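Local coordinates for protein 2-oxoglutarate carboxylase small subunit (Hydrogenobacter thermophilus, PDB 7KCT) that belongs to the biotin carboxylase family of ATP-grasp proteins and binds adenosine-5'-diphosphate, magnesium and bicarbonate, at residues Asp66-Ala71 with Tyr90-Glu95; Pro137-Ser142 with Tyr293-Asn298; Phe219-Asp224 with Ile274-Ala279; Cys345-Glu350 with Lys424-Leu429. All coordinates share one frame; numbering follows the deposited sequence.

In the fold
The four contacts sample three successive family regions of a biotin carboxylase-type chain, and three of them reach a bound nucleotide. Contacts 1 and 4 belong to the N-terminal and C-terminal regions, their centres about 25 Å apart, yet both touch the same ADP (chain D). Contact 2 lies in the ATP-grasp region, where it meets the other ADP (chain C) and the magnesium ion. Contact 3 shares its antiparallel sheet with contact 2, the centres being about 18 Å apart, and the two meet directly through Met297 and Tyr276. Its Gln220 side chain is about 9 Å from a bound ADP, and contact 3 touches neither nucleotide.

Contact 1 (Asp66-Ala71 with Tyr90-Glu95); sequences DTYLNA and YGFLAE. With ADP (adenosine-5'-diphosphate), chain D.
Phe92 adopts a positive phi (47°) at the second position of a type II' turn, a place more often held by glycine, and from there it sets its ring beside that of Tyr68. The two aromatic side chains point the same way and form an offset stack, with centroids 4.9 Å apart and planes inclined by 20°. It is not ring on ring alone: Tyr68 CB sits over the middle of the Phe92 face, 3.8 Å from the centroid, in a CH-pi contact. In both residues CG lies anti to the carbonyl carbon (chi1 -54° in Tyr68), and the two side chains run side by side.

The turn, running from Gly91 to Ala94, belongs to the loop that follows strand 85-87 of the parallel, Rossmann-like sheet of the biotin carboxylase N-terminal region. Its near end approaches the nucleotide, with Gly91 CA 3.5 Å from O4' of ADP (chain D). Its two central residues, Phe92 and Leu93, pack on the short helix 66-69. Leu69 reaches in with CD2, which lies 3.6 Å from Phe92 CA and close to the plane of the Phe92 ring at its edge. Leu93 straddles the helix terminus: CD1 approaches Tyr68 O at 3.4 Å, whereas CD2 approaches Leu69 O at 3.6 Å. Beyond them Ala71 CB meets Leu93 CD1 at 4.1 Å, and Phe99 of helix 97-105 packs against both residues.

Contact 2 (Pro137-Ser142 with Tyr293-Asn298); sequences PTVPGS and YFIEMN. With MG (magnesium ion), chain E; ADP (adenosine-5'-diphosphate), chain C.
Thr138 and Phe294 are joined by a single backbone bridge, in which Phe294 N donates a nearly straight bond (170°) to Pro137 O at 2.9 Å. The loop 137-142 thus fastens to strand 293-298, an outer strand of the antiparallel sheet. Just beyond the bridge, the carbonyl oxygen of Thr138 lies at the edge of the Tyr293 ring, 3.3 Å from CD2. Val139 then crosses Tyr293 at about a right angle, laying CG2 3.5 Å from Tyr293 CB. The same methyl presses against Ile295 CG2 at 3.3 Å, tighter than ordinary van der Waals contact.

In this ATP-grasp fold the strand carries a classic beta bulge: Ile295 and Glu296 both face Glu283 of the neighbouring strand. From within the bulge, Glu296 OE2 binds the magnesium ion at 2.1 Å, with Glu283 contributing another ligand and ADP (chain C) supplying O1A and O2B. Val139 and Ile295 also line the nucleotide pocket. Val139 has CG1 anti to the backbone N (chi1 -175°), 3.9 Å from N6 of ADP (chain C), and Ile295 CD1 comes within 3.6 Å of O1A of the same nucleotide. Farther along, Asn298 OD1 accepts a hydrogen bond from one of the waters on the magnesium ion.

Contact 3 (Phe219-Asp224 with Ile274-Ala279); sequences FQVLGD and IGYYSA
Gly223, Ser278 and Ala279 carry this junction between strands 215-223 and 278-286, the two inner strands of the four-stranded antiparallel sheet in the ATP-grasp domain. Gly223 and Ser278 form a hydrogen-bonded pair: Ser278 N donates to Gly223 O at 2.7 Å, and Gly223 N returns the bond to Ser278 O at 3.0 Å. Ser278 does this with a positive phi of 79°, at the point where the incoming loop straightens into the strand. The loop runs close to the glycine, with Gly223 CA only 4.1 Å from Tyr277 CA.

One step on, Ala279 and Leu222 make the non-hydrogen-bonded pair. Leu222 CD1 lies 4.2 Å from Ala279 CB, and helix 316-324 packs on both residues. Ala279 CB also meets Gln220 NE2 at 4.0 Å; the Gln220 chain bends at chi2 (69°), and its NE2 donates to Val221 O from well above the carbonyl plane, while OE1 bonds Arg235. Val221 O also receives the CA-H of Ala279, a weaker contact.

Tyr276, coming from the Schellman end of helix 257-273, angles its ring across Val221, whose CG2 touches CD2 at 4.0 Å. CG of this tyrosine lies anti to the backbone N (chi1 -160°), and beyond the ring Tyr276 OH donates to Ala279 O at 2.7 Å.

Contact 4 (Cys345-Glu350 with Lys424-Leu429); sequences CRINAE and KTTIPL. With ADP (adenosine-5'-diphosphate), chain D.
Thr426 OG1 makes two hydrogen bonds to strand 341-351: it donates to Arg346 O at 3.0 Å, in the carbonyl plane on a lone pair, and accepts from Asn348 N at 3.1 Å in a bond of 165°. The hydroxyl therefore stands in for a strand partner, satisfying one backbone C=O and one backbone N-H of the biotin carboxylase C-terminal domain at the place where the turn before helix 427-435 meets its sheet. OG1 lies between the backbone N and the carbonyl carbon (chi1 51°), which turns it to the strand, while CG2, anti to the carbonyl carbon, rests farther along the same segment, 3.9 Å from Glu350 CG.

The main chain adds a weak bond from Thr426 N to Asn348 O, 3.1 Å long. Asn348 O also takes the weak bond of the inverse gamma turn centred on Ala349, coming from Glu350 N, so two weak bonds converge on this one oxygen. Next to it Thr425 OG1 accepts from Ile427 N at 3.1 Å, a capping bond that secures the helix start. Ile427 in turn meets the strand: its CG1 lies 3.7 Å from Ile347 CG2, the two branched chains meeting at a slant.

Arg346 carries the strand to the nucleotide, its chain extended from CG to NE. Glu248 and Glu304 pair with its guanidinium, which probably steadies it, and Arg241 pairs with Glu350. NH1 of Arg346 donates to O1A of ADP (chain D) at 3.0 Å, and NH2 donates to O3A at 2.9 Å.

Contact 1 (Asp66-Ala71 with Tyr90-Glu95)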
# COMPACT_ATOMS: atom_id res chain seq x y z
N ASP A 66 -4.91 -32.29 -6.23
CA ASP A 66 -6.23 -32.69 -6.71
C ASP A 66 -7.31 -31.75 -6.21
O ASP A 66 -8.33 -31.59 -6.87
CB ASP A 66 -6.52 -34.11 -6.25
CG ASP A 66 -7.94 -34.56 -6.55
OD1 ASP A 66 -8.29 -34.66 -7.75
OD2 ASP A 66 -8.69 -34.84 -5.58
N THR A 67 -7.10 -31.16 -5.02
CA THR A 67 -7.99 -30.10 -4.52
C THR A 67 -8.29 -29.07 -5.60
O THR A 67 -9.45 -28.68 -5.80
CB THR A 67 -7.34 -29.41 -3.32
OG1 THR A 67 -7.19 -30.36 -2.24
CG2 THR A 67 -8.20 -28.19 -2.84
N TYR A 68 -7.26 -28.58 -6.29
CA TYR A 68 -7.39 -27.51 -7.26
C TYR A 68 -7.42 -27.95 -8.72
O TYR A 68 -7.67 -27.12 -9.60
CB TYR A 68 -6.25 -26.49 -7.05
CG TYR A 68 -6.17 -25.99 -5.62
CD1 TYR A 68 -6.97 -24.94 -5.22
CD2 TYR A 68 -5.36 -26.60 -4.67
CE1 TYR A 68 -6.95 -24.47 -3.95
CE2 TYR A 68 -5.34 -26.15 -3.37
CZ TYR A 68 -6.16 -25.06 -3.02
OH TYR A 68 -6.23 -24.53 -1.77
N LEU A 69 -7.19 -29.22 -9.03
CA LEU A 69 -7.09 -29.67 -10.42
C LEU A 69 -8.26 -30.54 -10.87
O LEU A 69 -8.36 -30.85 -12.06
CB LEU A 69 -5.78 -30.45 -10.64
CG LEU A 69 -4.49 -29.62 -10.54
CD1 LEU A 69 -3.23 -30.56 -10.69
CD2 LEU A 69 -4.46 -28.49 -11.58
N ASN A 70 -9.16 -30.92 -9.98
CA ASN A 70 -10.30 -31.76 -10.35
C ASN A 70 -11.44 -30.86 -10.83
O ASN A 70 -12.23 -30.36 -10.03
CB ASN A 70 -10.72 -32.62 -9.17
CG ASN A 70 -11.74 -33.70 -9.56
OD1 ASN A 70 -12.74 -33.42 -10.21
ND2 ASN A 70 -11.48 -34.92 -9.13
N ALA A 71 -11.52 -30.70 -12.15
CA ALA A 71 -12.49 -29.79 -12.75
C ALA A 71 -13.93 -30.19 -12.43
O ALA A 71 -14.76 -29.31 -12.13
CB ALA A 71 -12.25 -29.73 -14.25
N TYR A 90 -4.33 -17.97 -11.30
CA TYR A 90 -3.27 -18.34 -12.24
C TYR A 90 -2.74 -19.72 -11.87
O TYR A 90 -2.90 -20.17 -10.75
CB TYR A 90 -2.13 -17.27 -12.27
CG TYR A 90 -1.50 -16.89 -10.94
CD1 TYR A 90 -0.75 -17.83 -10.22
CD2 TYR A 90 -1.61 -15.61 -10.43
CE1 TYR A 90 -0.14 -17.49 -9.02
CE2 TYR A 90 -1.02 -15.26 -9.22
CZ TYR A 90 -0.32 -16.22 -8.52
OH TYR A 90 0.32 -15.93 -7.34
N GLY A 91 -2.17 -20.44 -12.86
CA GLY A 91 -1.79 -21.81 -12.60
C GLY A 91 -3.01 -22.72 -12.46
O GLY A 91 -4.15 -22.35 -12.77
N PHE A 92 -2.76 -23.92 -11.94
CA PHE A 92 -3.82 -24.91 -11.75
C PHE A 92 -4.68 -25.02 -13.01
O PHE A 92 -4.15 -25.43 -14.04
CB PHE A 92 -4.61 -24.56 -10.51
CG PHE A 92 -3.79 -24.62 -9.22
CD1 PHE A 92 -3.03 -25.74 -8.92
CD2 PHE A 92 -3.80 -23.56 -8.33
CE1 PHE A 92 -2.29 -25.81 -7.74
CE2 PHE A 92 -3.03 -23.61 -7.16
CZ PHE A 92 -2.30 -24.76 -6.86
N LEU A 93 -5.97 -24.65 -12.99
CA LEU A 93 -6.85 -24.88 -14.15
C LEU A 93 -7.13 -23.63 -14.99
O LEU A 93 -8.01 -23.65 -15.86
CB LEU A 93 -8.18 -25.47 -13.69
CG LEU A 93 -8.09 -26.86 -13.07
CD1 LEU A 93 -9.46 -27.25 -12.49
CD2 LEU A 93 -7.58 -27.91 -14.02
N ALA A 94 -6.44 -22.53 -14.71
CA ALA A 94 -6.74 -21.25 -15.34
C ALA A 94 -6.60 -21.27 -16.86
O ALA A 94 -7.28 -20.50 -17.55
CB ALA A 94 -5.84 -20.17 -14.75
N GLU A 95 -5.68 -22.07 -17.39
CA GLU A 95 -5.51 -22.19 -18.83
C GLU A 95 -5.89 -23.60 -19.30
O GLU A 95 -5.34 -24.09 -20.30
CB GLU A 95 -4.09 -21.83 -19.24
CG GLU A 95 -3.74 -20.40 -18.94
PB ADP D . 3.38 -15.72 -14.44
O1B ADP D . 1.99 -15.44 -13.91
O2B ADP D . 4.29 -14.61 -14.92
O3B ADP D . 3.52 -17.00 -15.21
PA ADP D . 4.81 -17.76 -12.90
O1A ADP D . 5.35 -18.26 -11.61
O2A ADP D . 5.21 -18.33 -14.25
O3A ADP D . 4.45 -16.22 -13.02
O5' ADP D . 3.06 -18.67 -12.80
C5' ADP D . 2.67 -18.95 -11.40
C4' ADP D . 2.15 -20.30 -11.18
O4' ADP D . 1.55 -20.91 -12.30
C3' ADP D . 3.50 -21.12 -10.78
O3' ADP D . 3.19 -21.99 -9.83
C2' ADP D . 3.76 -21.74 -12.21
O2' ADP D . 4.34 -22.96 -12.14
C1' ADP D . 2.27 -22.02 -12.56
N9 ADP D . 1.98 -22.10 -14.05
C8 ADP D . 2.32 -21.19 -15.08
N7 ADP D . 1.92 -21.60 -16.31
C5 ADP D . 1.26 -22.79 -16.07
C6 ADP D . 0.63 -23.69 -16.95
N6 ADP D . 0.58 -23.43 -18.30
N1 ADP D . 0.04 -24.83 -16.47
C2 ADP D . 0.16 -25.02 -15.10
N3 ADP D . 0.74 -24.25 -14.13
C4 ADP D . 1.28 -23.12 -14.67

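Contact 2 (Pro137-Ser142 with Tyr293-Asn298)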
# COMPACT_ATOMS: atom_id res chain seq x y z
N PRO A 137 5.59 -9.79 -35.26
CA PRO A 137 6.88 -10.45 -35.51
C PRO A 137 7.07 -11.60 -34.55
O PRO A 137 6.62 -11.57 -33.40
CB PRO A 137 7.91 -9.33 -35.29
CG PRO A 137 7.17 -8.26 -34.45
CD PRO A 137 5.73 -8.37 -34.88
N THR A 138 7.68 -12.67 -35.05
CA THR A 138 7.86 -13.86 -34.25
C THR A 138 9.32 -14.26 -34.33
O THR A 138 10.04 -13.81 -35.21
CB THR A 138 6.98 -15.06 -34.68
OG1 THR A 138 7.17 -15.37 -36.06
CG2 THR A 138 5.49 -14.81 -34.39
N VAL A 139 9.72 -15.10 -33.38
CA VAL A 139 11.09 -15.61 -33.38
C VAL A 139 11.24 -16.62 -34.51
O VAL A 139 10.48 -17.59 -34.57
CB VAL A 139 11.42 -16.26 -32.03
CG1 VAL A 139 12.89 -16.67 -32.00
CG2 VAL A 139 11.11 -15.37 -30.84
N PRO A 140 12.25 -16.48 -35.37
CA PRO A 140 12.47 -17.50 -36.41
C PRO A 140 12.65 -18.88 -35.81
O PRO A 140 13.20 -19.04 -34.72
CB PRO A 140 13.75 -17.01 -37.10
CG PRO A 140 13.78 -15.50 -36.85
CD PRO A 140 13.19 -15.34 -35.47
N GLY A 141 12.18 -19.90 -36.52
CA GLY A 141 12.38 -21.27 -36.08
C GLY A 141 11.50 -22.22 -36.86
O GLY A 141 11.00 -21.88 -37.93
N SER A 142 11.31 -23.42 -36.30
CA SER A 142 10.48 -24.41 -36.96
C SER A 142 9.10 -23.83 -37.23
O SER A 142 8.57 -23.04 -36.45
CB SER A 142 10.39 -25.68 -36.12
OG SER A 142 9.98 -25.40 -34.81
N TYR A 293 10.15 -9.87 -30.61
CA TYR A 293 9.62 -11.07 -31.25
C TYR A 293 8.73 -11.83 -30.28
O TYR A 293 9.14 -12.16 -29.15
CB TYR A 293 10.75 -11.97 -31.71
CG TYR A 293 11.78 -11.25 -32.54
CD1 TYR A 293 12.82 -10.53 -31.93
CD2 TYR A 293 11.74 -11.27 -33.94
CE1 TYR A 293 13.79 -9.85 -32.70
CE2 TYR A 293 12.72 -10.63 -34.71
CZ TYR A 293 13.73 -9.91 -34.09
OH TYR A 293 14.68 -9.25 -34.86
N PHE A 294 7.54 -12.19 -30.76
CA PHE A 294 6.56 -12.83 -29.93
C PHE A 294 7.00 -14.24 -29.63
O PHE A 294 7.57 -14.92 -30.50
CB PHE A 294 5.20 -12.85 -30.63
CG PHE A 294 4.18 -13.77 -30.00
CD1 PHE A 294 4.15 -15.11 -30.32
CD2 PHE A 294 3.25 -13.28 -29.10
CE1 PHE A 294 3.17 -15.96 -29.77
CE2 PHE A 294 2.25 -14.10 -28.54
CZ PHE A 294 2.23 -15.44 -28.85
N ILE A 295 6.80 -14.66 -28.39
CA ILE A 295 7.10 -16.04 -28.06
C ILE A 295 5.93 -16.83 -27.48
O ILE A 295 5.91 -18.07 -27.59
CB ILE A 295 8.30 -16.13 -27.10
CG1 ILE A 295 8.06 -15.28 -25.84
CG2 ILE A 295 9.63 -15.72 -27.86
CD1 ILE A 295 9.02 -15.62 -24.62
N GLU A 296 4.99 -16.18 -26.80
CA GLU A 296 3.90 -16.97 -26.20
C GLU A 296 2.86 -16.02 -25.65
O GLU A 296 3.15 -14.85 -25.40
CB GLU A 296 4.38 -17.95 -25.10
CG GLU A 296 4.49 -17.37 -23.68
CD GLU A 296 4.37 -18.42 -22.56
OE1 GLU A 296 4.10 -19.61 -22.84
OE2 GLU A 296 4.55 -18.03 -21.38
N MET A 297 1.65 -16.53 -25.49
CA MET A 297 0.56 -15.76 -24.90
C MET A 297 0.12 -16.50 -23.64
O MET A 297 0.11 -17.73 -23.63
CB MET A 297 -0.64 -15.61 -25.84
CG MET A 297 -1.74 -14.75 -25.24
SD MET A 297 -3.13 -14.31 -26.31
CE MET A 297 -3.73 -12.88 -25.37
N ASN A 298 -0.21 -15.78 -22.57
CA ASN A 298 -0.76 -16.39 -21.37
C ASN A 298 -2.21 -15.92 -21.30
O ASN A 298 -2.45 -14.72 -21.21
CB ASN A 298 -0.00 -15.97 -20.09
CG ASN A 298 1.35 -16.67 -19.93
OD1 ASN A 298 2.28 -16.10 -19.37
ND2 ASN A 298 1.43 -17.91 -20.36
MG MG E . 6.25 -17.54 -20.33
PB ADP C . 7.16 -20.53 -20.22
O1B ADP C . 7.70 -21.62 -19.36
O2B ADP C . 7.09 -19.07 -19.88
O3B ADP C . 6.02 -20.95 -21.12
PA ADP C . 8.35 -19.10 -22.33
O1A ADP C . 7.76 -17.77 -22.01
O2A ADP C . 8.51 -19.46 -23.80
O3A ADP C . 8.42 -20.45 -21.55
O5' ADP C . 10.13 -18.53 -22.16
C5' ADP C . 10.74 -18.84 -20.85
C4' ADP C . 11.83 -17.85 -20.73
O4' ADP C . 12.90 -18.43 -21.52
C3' ADP C . 11.49 -16.54 -21.32
O3' ADP C . 11.07 -15.62 -20.30
C2' ADP C . 12.90 -16.12 -21.74
O2' ADP C . 13.74 -15.77 -20.58
C1' ADP C . 13.51 -17.38 -22.26
N9 ADP C . 13.27 -17.55 -23.71
C8 ADP C . 12.14 -18.04 -24.38
N7 ADP C . 12.34 -18.06 -25.73
C5 ADP C . 13.62 -17.54 -25.92
C6 ADP C . 14.40 -17.30 -27.08
N6 ADP C . 13.88 -17.58 -28.31
N1 ADP C . 15.63 -16.74 -27.00
C2 ADP C . 16.06 -16.51 -25.73
N3 ADP C . 15.45 -16.69 -24.55
C4 ADP C . 14.21 -17.22 -24.68
O HOH W 1 4.66 -17.18 -18.60
O HOH W 2 7.45 -16.67 -19.10

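Contact 3 (Phe219-Asp224 with Ile274-Ala279)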
# COMPACT_ATOMS: atom_id res chain seq x y z
N PHE A 219 3.29 -7.57 -22.88
CA PHE A 219 2.21 -6.60 -23.00
C PHE A 219 0.92 -7.15 -22.39
O PHE A 219 0.50 -8.26 -22.70
CB PHE A 219 1.92 -6.23 -24.47
CG PHE A 219 2.81 -5.17 -25.01
CD1 PHE A 219 4.07 -5.47 -25.47
CD2 PHE A 219 2.41 -3.87 -25.03
CE1 PHE A 219 4.90 -4.48 -25.95
CE2 PHE A 219 3.26 -2.88 -25.51
CZ PHE A 219 4.50 -3.21 -25.96
N GLN A 220 0.26 -6.31 -21.62
CA GLN A 220 -0.98 -6.63 -20.94
C GLN A 220 -2.14 -6.19 -21.83
O GLN A 220 -2.18 -5.03 -22.26
CB GLN A 220 -1.03 -5.88 -19.62
CG GLN A 220 -2.28 -6.05 -18.81
CD GLN A 220 -2.42 -7.43 -18.25
OE1 GLN A 220 -1.64 -7.85 -17.38
NE2 GLN A 220 -3.42 -8.16 -18.74
N VAL A 221 -3.05 -7.11 -22.12
CA VAL A 221 -4.27 -6.72 -22.81
C VAL A 221 -5.47 -6.97 -21.90
O VAL A 221 -5.42 -7.83 -21.01
CB VAL A 221 -4.47 -7.42 -24.17
CG1 VAL A 221 -3.23 -7.25 -25.08
CG2 VAL A 221 -4.79 -8.88 -23.99
N LEU A 222 -6.53 -6.20 -22.13
CA LEU A 222 -7.81 -6.30 -21.42
C LEU A 222 -8.93 -6.03 -22.42
O LEU A 222 -8.92 -4.98 -23.07
CB LEU A 222 -7.84 -5.30 -20.27
CG LEU A 222 -9.02 -5.36 -19.30
CD1 LEU A 222 -9.00 -6.66 -18.55
CD2 LEU A 222 -8.98 -4.21 -18.31
N GLY A 223 -9.86 -6.97 -22.59
CA GLY A 223 -10.98 -6.79 -23.51
C GLY A 223 -12.31 -7.16 -22.86
O GLY A 223 -12.37 -8.01 -21.98
N ASP A 224 -13.39 -6.52 -23.35
CA ASP A 224 -14.75 -6.90 -22.94
C ASP A 224 -15.39 -7.83 -23.98
O ASP A 224 -14.78 -8.17 -25.00
CB ASP A 224 -15.60 -5.66 -22.66
CG ASP A 224 -15.93 -4.82 -23.91
OD1 ASP A 224 -15.92 -5.36 -25.03
OD2 ASP A 224 -16.25 -3.62 -23.72
N ILE A 274 -8.49 -12.89 -32.74
CA ILE A 274 -8.86 -14.19 -32.18
C ILE A 274 -10.03 -14.06 -31.21
O ILE A 274 -10.34 -15.01 -30.48
CB ILE A 274 -7.66 -14.88 -31.50
CG1 ILE A 274 -7.15 -14.09 -30.30
CG2 ILE A 274 -6.52 -15.11 -32.48
CD1 ILE A 274 -6.05 -14.80 -29.52
N GLY A 275 -10.67 -12.90 -31.19
CA GLY A 275 -11.77 -12.64 -30.28
C GLY A 275 -11.41 -12.80 -28.81
O GLY A 275 -12.11 -13.51 -28.08
N TYR A 276 -10.34 -12.13 -28.37
CA TYR A 276 -9.91 -12.23 -26.97
C TYR A 276 -10.74 -11.27 -26.13
O TYR A 276 -10.99 -10.14 -26.52
CB TYR A 276 -8.40 -11.88 -26.80
CG TYR A 276 -7.83 -12.43 -25.51
CD1 TYR A 276 -7.47 -13.75 -25.42
CD2 TYR A 276 -7.69 -11.64 -24.36
CE1 TYR A 276 -7.01 -14.28 -24.26
CE2 TYR A 276 -7.20 -12.20 -23.16
CZ TYR A 276 -6.88 -13.52 -23.13
OH TYR A 276 -6.40 -14.18 -22.00
N TYR A 277 -11.14 -11.72 -24.93
CA TYR A 277 -11.65 -10.82 -23.90
C TYR A 277 -11.17 -11.32 -22.53
O TYR A 277 -10.62 -12.41 -22.40
CB TYR A 277 -13.20 -10.66 -23.95
CG TYR A 277 -14.02 -11.95 -23.96
CD1 TYR A 277 -14.11 -12.75 -22.82
CD2 TYR A 277 -14.79 -12.32 -25.08
CE1 TYR A 277 -14.86 -13.91 -22.81
CE2 TYR A 277 -15.56 -13.51 -25.09
CZ TYR A 277 -15.60 -14.28 -23.95
OH TYR A 277 -16.34 -15.45 -23.91
N SER A 278 -11.38 -10.49 -21.51
CA SER A 278 -10.84 -10.70 -20.17
C SER A 278 -9.38 -10.26 -20.26
O SER A 278 -9.01 -9.55 -21.21
CB SER A 278 -10.94 -12.14 -19.68
OG SER A 278 -10.66 -12.14 -18.28
N ALA A 279 -8.57 -10.67 -19.29
CA ALA A 279 -7.17 -10.30 -19.22
C ALA A 279 -6.33 -11.39 -19.88
O ALA A 279 -6.66 -12.58 -19.84
CB ALA A 279 -6.71 -10.12 -17.77

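Contact 4 (Cys345-Glu350 with Lys424-Leu429)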
# COMPACT_ATOMS: atom_id res chain seq x y z
N CYS A 345 8.79 -7.44 -6.48
CA CYS A 345 9.73 -8.49 -6.14
C CYS A 345 8.95 -9.66 -5.56
O CYS A 345 8.08 -9.46 -4.71
CB CYS A 345 10.80 -8.00 -5.18
SG CYS A 345 11.89 -6.72 -5.82
N ARG A 346 9.25 -10.86 -6.04
CA ARG A 346 8.65 -12.07 -5.51
C ARG A 346 9.44 -12.49 -4.29
O ARG A 346 10.66 -12.70 -4.39
CB ARG A 346 8.64 -13.19 -6.54
CG ARG A 346 7.99 -12.74 -7.82
CD ARG A 346 7.49 -13.92 -8.57
NE ARG A 346 6.96 -13.55 -9.88
CZ ARG A 346 6.42 -14.44 -10.69
NH1 ARG A 346 6.35 -15.71 -10.27
NH2 ARG A 346 6.00 -14.09 -11.90
N ILE A 347 8.75 -12.59 -3.16
CA ILE A 347 9.34 -13.07 -1.91
C ILE A 347 9.01 -14.55 -1.84
O ILE A 347 7.88 -14.91 -1.50
CB ILE A 347 8.78 -12.35 -0.68
CG1 ILE A 347 8.67 -10.86 -0.91
CG2 ILE A 347 9.60 -12.69 0.51
CD1 ILE A 347 9.89 -10.24 -1.15
N ASN A 348 9.98 -15.40 -2.17
CA ASN A 348 9.78 -16.84 -2.20
C ASN A 348 10.48 -17.48 -1.02
O ASN A 348 11.52 -17.00 -0.55
CB ASN A 348 10.32 -17.47 -3.50
CG ASN A 348 9.68 -16.91 -4.75
OD1 ASN A 348 8.48 -16.67 -4.81
ND2 ASN A 348 10.50 -16.71 -5.78
N ALA A 349 9.91 -18.57 -0.55
CA ALA A 349 10.54 -19.40 0.48
C ALA A 349 11.51 -20.32 -0.27
O ALA A 349 11.15 -21.41 -0.70
CB ALA A 349 9.51 -20.21 1.26
N GLU A 350 12.71 -19.80 -0.56
CA GLU A 350 13.74 -20.62 -1.20
C GLU A 350 15.11 -20.06 -0.84
O GLU A 350 15.24 -18.90 -0.44
CB GLU A 350 13.53 -20.70 -2.73
CG GLU A 350 13.44 -19.44 -3.49
CD GLU A 350 12.73 -19.63 -4.87
OE1 GLU A 350 11.89 -20.54 -5.08
OE2 GLU A 350 13.04 -18.81 -5.77
N LYS A 424 14.22 -19.85 4.79
CA LYS A 424 15.06 -19.02 3.99
C LYS A 424 14.20 -18.37 2.93
O LYS A 424 13.25 -18.93 2.49
CB LYS A 424 16.11 -19.88 3.31
CG LYS A 424 17.49 -19.76 3.86
CD LYS A 424 17.66 -20.51 5.14
CE LYS A 424 19.14 -20.64 5.49
NZ LYS A 424 19.64 -21.95 5.01
N THR A 425 14.53 -17.16 2.52
CA THR A 425 13.75 -16.50 1.48
C THR A 425 14.65 -15.80 0.45
O THR A 425 15.81 -15.67 0.66
CB THR A 425 12.73 -15.43 2.07
OG1 THR A 425 13.40 -14.24 2.39
CG2 THR A 425 11.92 -15.89 3.21
N THR A 426 14.06 -15.16 -0.56
CA THR A 426 14.79 -14.37 -1.54
C THR A 426 15.09 -12.96 -1.08
O THR A 426 15.73 -12.21 -1.85
CB THR A 426 14.01 -14.28 -2.85
OG1 THR A 426 12.69 -13.86 -2.53
CG2 THR A 426 13.94 -15.61 -3.54
N ILE A 427 14.67 -12.53 0.12
CA ILE A 427 14.80 -11.12 0.49
C ILE A 427 16.25 -10.64 0.44
O ILE A 427 16.51 -9.60 -0.19
CB ILE A 427 14.14 -10.87 1.85
CG1 ILE A 427 12.63 -10.94 1.70
CG2 ILE A 427 14.59 -9.52 2.44
CD1 ILE A 427 11.85 -10.97 3.03
N PRO A 428 17.21 -11.31 1.05
CA PRO A 428 18.59 -10.77 0.99
C PRO A 428 19.12 -10.64 -0.45
O PRO A 428 19.80 -9.66 -0.78
CB PRO A 428 19.40 -11.77 1.81
CG PRO A 428 18.38 -12.52 2.70
CD PRO A 428 17.10 -12.52 1.90
N LEU A 429 18.84 -11.62 -1.31
CA LEU A 429 19.24 -11.48 -2.72
C LEU A 429 18.58 -10.28 -3.35
O LEU A 429 19.21 -9.53 -4.10
CB LEU A 429 18.89 -12.75 -3.49
CG LEU A 429 18.98 -12.69 -5.01
CD1 LEU A 429 20.44 -12.91 -5.41
CD2 LEU A 429 18.07 -13.70 -5.63
PB ADP D . 3.38 -15.72 -14.44
O1B ADP D . 1.99 -15.44 -13.91
O2B ADP D . 4.29 -14.61 -14.92
O3B ADP D . 3.52 -17.00 -15.21
PA ADP D . 4.81 -17.76 -12.90
O1A ADP D . 5.35 -18.26 -11.61
O2A ADP D . 5.21 -18.33 -14.25
O3A ADP D . 4.45 -16.22 -13.02
O5' ADP D . 3.06 -18.67 -12.80
C5' ADP D . 2.67 -18.95 -11.40
C4' ADP D . 2.15 -20.30 -11.18
O4' ADP D . 1.55 -20.91 -12.30
C3' ADP D . 3.50 -21.12 -10.78
O3' ADP D . 3.19 -21.99 -9.83
C2' ADP D . 3.76 -21.74 -12.21
O2' ADP D . 4.34 -22.96 -12.14
C1' ADP D . 2.27 -22.02 -12.56
N9 ADP D . 1.98 -22.10 -14.05
C8 ADP D . 2.32 -21.19 -15.08
N7 ADP D . 1.92 -21.60 -16.31
C5 ADP D . 1.26 -22.79 -16.07
C6 ADP D . 0.63 -23.69 -16.95
N6 ADP D . 0.58 -23.43 -18.30
N1 ADP D . 0.04 -24.83 -16.47
C2 ADP D . 0.16 -25.02 -15.10
N3 ADP D . 0.74 -24.25 -14.13
C4 ADP D . 1.28 -23.12 -14.67